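PDB 4NB5: HTH-type transcriptional regulator MmpR5 from Mycobacterium tuberculosis, which binds promoter regions as a homodimeric MarR-type repressor, controlling expression of its own gene and of three MmpS-MmpL transport systems. Local coordinates for residues 25-29 with 30-34. Sequence-based numbering, arbitrary orientation.
With 2JT (1,3-dihydroxypropan-2-yl octadecanoate), chain E.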
loop_
_atom_site.group_PDB
_atom_site.type_symbol
_atom_site.label_atom_id
_atom_site.label_comp_id
_atom_site.label_asym_id
_atom_site.label_seq_id
_atom_site.Cartn_x
_atom_site.Cartn_y
_atom_site.Cartn_z
ATOM N N GLY B 25 -1.367 -9.018 23.053
ATOM C CA GLY B 25 -0.492 -8.278 23.950
ATOM C C GLY B 25 0.606 -7.547 23.197
ATOM O O GLY B 25 0.986 -6.435 23.560
ATOM N N TYR B 26 1.106 -8.170 22.134
ATOM C CA TYR B 26 2.134 -7.550 21.293
ATOM C C TYR B 26 1.623 -6.246 20.688
ATOM O O TYR B 26 2.327 -5.228 20.669
ATOM C CB TYR B 26 2.562 -8.518 20.183
ATOM C CG TYR B 26 3.631 -7.954 19.277
ATOM C CD1 TYR B 26 3.294 -7.209 18.157
ATOM C CD2 TYR B 26 4.979 -8.140 19.561
ATOM C CE1 TYR B 26 4.268 -6.676 17.338
ATOM C CE2 TYR B 26 5.957 -7.614 18.750
ATOM C CZ TYR B 26 5.600 -6.883 17.642
ATOM O OH TYR B 26 6.573 -6.353 16.829
ATOM N N PHE B 27 0.386 -6.266 20.206
ATOM C CA PHE B 27 -0.218 -5.076 19.623
ATOM C C PHE B 27 -0.477 -4.014 20.690
ATOM O O PHE B 27 -0.095 -2.860 20.524
ATOM C CB PHE B 27 -1.516 -5.417 18.885
ATOM C CG PHE B 27 -1.324 -5.745 17.416
ATOM C CD1 PHE B 27 -0.453 -6.742 17.018
ATOM C CD2 PHE B 27 -2.038 -5.059 16.449
ATOM C CE1 PHE B 27 -0.285 -7.047 15.673
ATOM C CE2 PHE B 27 -1.876 -5.350 15.109
ATOM C CZ PHE B 27 -0.998 -6.345 14.722
ATOM N N GLU B 28 -1.110 -4.404 21.792
ATOM C CA GLU B 28 -1.475 -3.434 22.824
ATOM C C GLU B 28 -0.249 -2.769 23.445
ATOM O O GLU B 28 -0.302 -1.607 23.845
ATOM C CB GLU B 28 -2.321 -4.075 23.920
ATOM C CG GLU B 28 -2.950 -3.032 24.842
ATOM C CD GLU B 28 -3.306 -3.585 26.200
ATOM O OE1 GLU B 28 -4.098 -4.547 26.254
ATOM O OE2 GLU B 28 -2.793 -3.061 27.212
ATOM N N SER B 29 0.855 -3.498 23.521
ATOM C CA SER B 29 2.059 -2.973 24.158
ATOM C C SER B 29 2.673 -1.870 23.304
ATOM O O SER B 29 3.526 -1.104 23.768
ATOM C CB SER B 29 3.073 -4.095 24.409
ATOM O OG SER B 29 3.688 -4.522 23.203
ATOM N N ARG B 30 2.215 -1.788 22.058
ATOM C CA ARG B 30 2.696 -0.798 21.103
ATOM C C ARG B 30 1.620 0.194 20.705
ATOM O O ARG B 30 1.656 0.770 19.612
ATOM C CB ARG B 30 3.230 -1.522 19.879
ATOM C CG ARG B 30 4.453 -2.297 20.230
ATOM C CD ARG B 30 4.944 -3.194 19.128
ATOM N NE ARG B 30 6.219 -3.760 19.535
ATOM C CZ ARG B 30 6.365 -4.721 20.438
ATOM N NH1 ARG B 30 5.304 -5.264 21.029
ATOM N NH2 ARG B 30 7.577 -5.150 20.749
ATOM N N SER B 31 0.670 0.395 21.611
ATOM C CA SER B 31 -0.384 1.385 21.452
ATOM C C SER B 31 -1.336 1.070 20.306
ATOM O O SER B 31 -2.092 1.937 19.877
ATOM C CB SER B 31 0.216 2.784 21.271
ATOM O OG SER B 31 1.162 3.059 22.292
ATOM N N LEU B 32 -1.313 -0.168 19.817
ATOM C CA LEU B 32 -2.335 -0.616 18.883
ATOM C C LEU B 32 -3.402 -1.371 19.674
ATOM O O LEU B 32 -3.219 -1.641 20.859
ATOM C CB LEU B 32 -1.718 -1.494 17.794
ATOM C CG LEU B 32 -0.683 -0.800 16.898
ATOM C CD1 LEU B 32 -0.132 -1.779 15.871
ATOM C CD2 LEU B 32 -1.288 0.424 16.216
ATOM N N THR B 33 -4.521 -1.704 19.040
ATOM C CA THR B 33 -5.595 -2.374 19.762
ATOM C C THR B 33 -5.299 -3.858 19.983
ATOM O O THR B 33 -4.730 -4.537 19.123
ATOM C CB THR B 33 -6.943 -2.277 19.027
ATOM O OG1 THR B 33 -6.874 -3.013 17.801
ATOM C CG2 THR B 33 -7.301 -0.826 18.738
ATOM N N ARG B 34 -5.710 -4.349 21.142
ATOM C CA ARG B 34 -5.569 -5.754 21.480
ATOM C C ARG B 34 -6.322 -6.611 20.463
ATOM O O ARG B 34 -5.826 -7.649 20.023
ATOM C CB ARG B 34 -6.100 -6.003 22.900
ATOM C CG ARG B 34 -5.907 -7.414 23.410
ATOM C CD ARG B 34 -6.311 -7.554 24.878
ATOM N NE ARG B 34 -5.377 -6.849 25.755
ATOM C CZ ARG B 34 -4.187 -7.324 26.125
ATOM N NH1 ARG B 34 -3.768 -8.510 25.700
ATOM N NH2 ARG B 34 -3.407 -6.608 26.922
HETATM C C10 2JT E . 2.803 -4.562 13.213
HETATM C C13 2JT E . 4.071 -1.704 15.754
HETATM C C15 2JT E . 6.527 -1.934 16.098
HETATM C C17 2JT E . 7.959 -0.626 17.617
HETATM C C20 2JT E . 9.248 -2.430 20.754
HETATM C C21 2JT E . 10.708 -2.592 20.799
HETATM C C22 2JT E . 11.096 -4.024 21.205
HETATM C C24 2JT E . 10.661 -5.826 22.814
HETATM O O01 2JT E . 4.242 -2.116 11.894
HETATM C C02 2JT E . 4.134 -3.220 11.441
HETATM O O03 2JT E . 3.362 -3.234 10.330
HETATM C C04 2JT E . 3.613 -3.662 9.180
HETATM C C05 2JT E . 5.086 -3.636 8.900
HETATM O O06 2JT E . 5.558 -4.904 8.679
HETATM C C07 2JT E . 2.732 -2.561 8.454
HETATM O O08 2JT E . 2.805 -2.707 7.266
HETATM C C09 2JT E . 4.073 -4.560 12.252
HETATM C C11 2JT E . 3.134 -3.994 14.604
HETATM C C12 2JT E . 3.785 -2.544 14.486
HETATM C C14 2JT E . 5.405 -0.995 15.667
HETATM C C16 2JT E . 7.808 -1.278 16.309
HETATM C C18 2JT E . 7.902 -1.552 18.728
HETATM C C19 2JT E . 8.786 -1.189 19.945
HETATM C C23 2JT E . 10.843 -4.393 22.598
HETATM C C25 2JT E . 10.017 -5.942 24.195
HETATM O O HOH W 1 -2.902 -0.098 23.390
HETATM O O HOH W 2 3.050 2.002 23.626
#
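At the last turn of helix 16-28 the amides of Leu32 and Ser31 reach back to the carbonyls of Phe27 and Glu28 respectively, while Phe27 O also takes Arg30 N, its two donors arriving from opposite faces of the carbonyl plane. Ser31, with its positive phi of 66°, supplies the reversal, and a water bridges Glu28 O and Leu32 O. Folded back over this turn, Arg30 lays its guanidinium flat on one face of the Tyr26 ring, with planes 14° apart and CZ 3.8 Å from the ring centroid, a stacked cation-pi pair to which CD adds a CH-pi contact. The side chain, extended from CG to NE, carries Arg30 NH1 to within 3.0 Å of Tyr26 O, and this bond lies near the guanidinium plane. The same oxygen accepts Ser29 OG, which comes from above the carbonyl plane, so two side chains grip one carbonyl near the helix end. Together, the stack and the NH1 bond fix the rotation of the guanidinium, whose NH2 forms a salt bridge with Glu113 of the second subunit. Arg30 NE is buried without a polar partner; the acyl chain of the bound octadecanoate ester runs past it, though its closest modelled approach is doubtful. Tyr26 meets that ligand at its ring edge, CE1 lying 4.0 Å from C11. Phe27 packs on Leu32, whose CB lies 3.8 Å from Phe27 CD2, and also on Ala36 and Leu40 of helix 34-45. Thr33 is the N-cap of that helix, its OG1 accepting from Ala36 N and also hydrogen-bonded to Asn70 OD1. The backbone turn is a Schellman motif, with Ser31 at C-prime, closing one helix of the MarR-type fold where Tyr26 and Arg30 line the lipid pocket at the dimer interface.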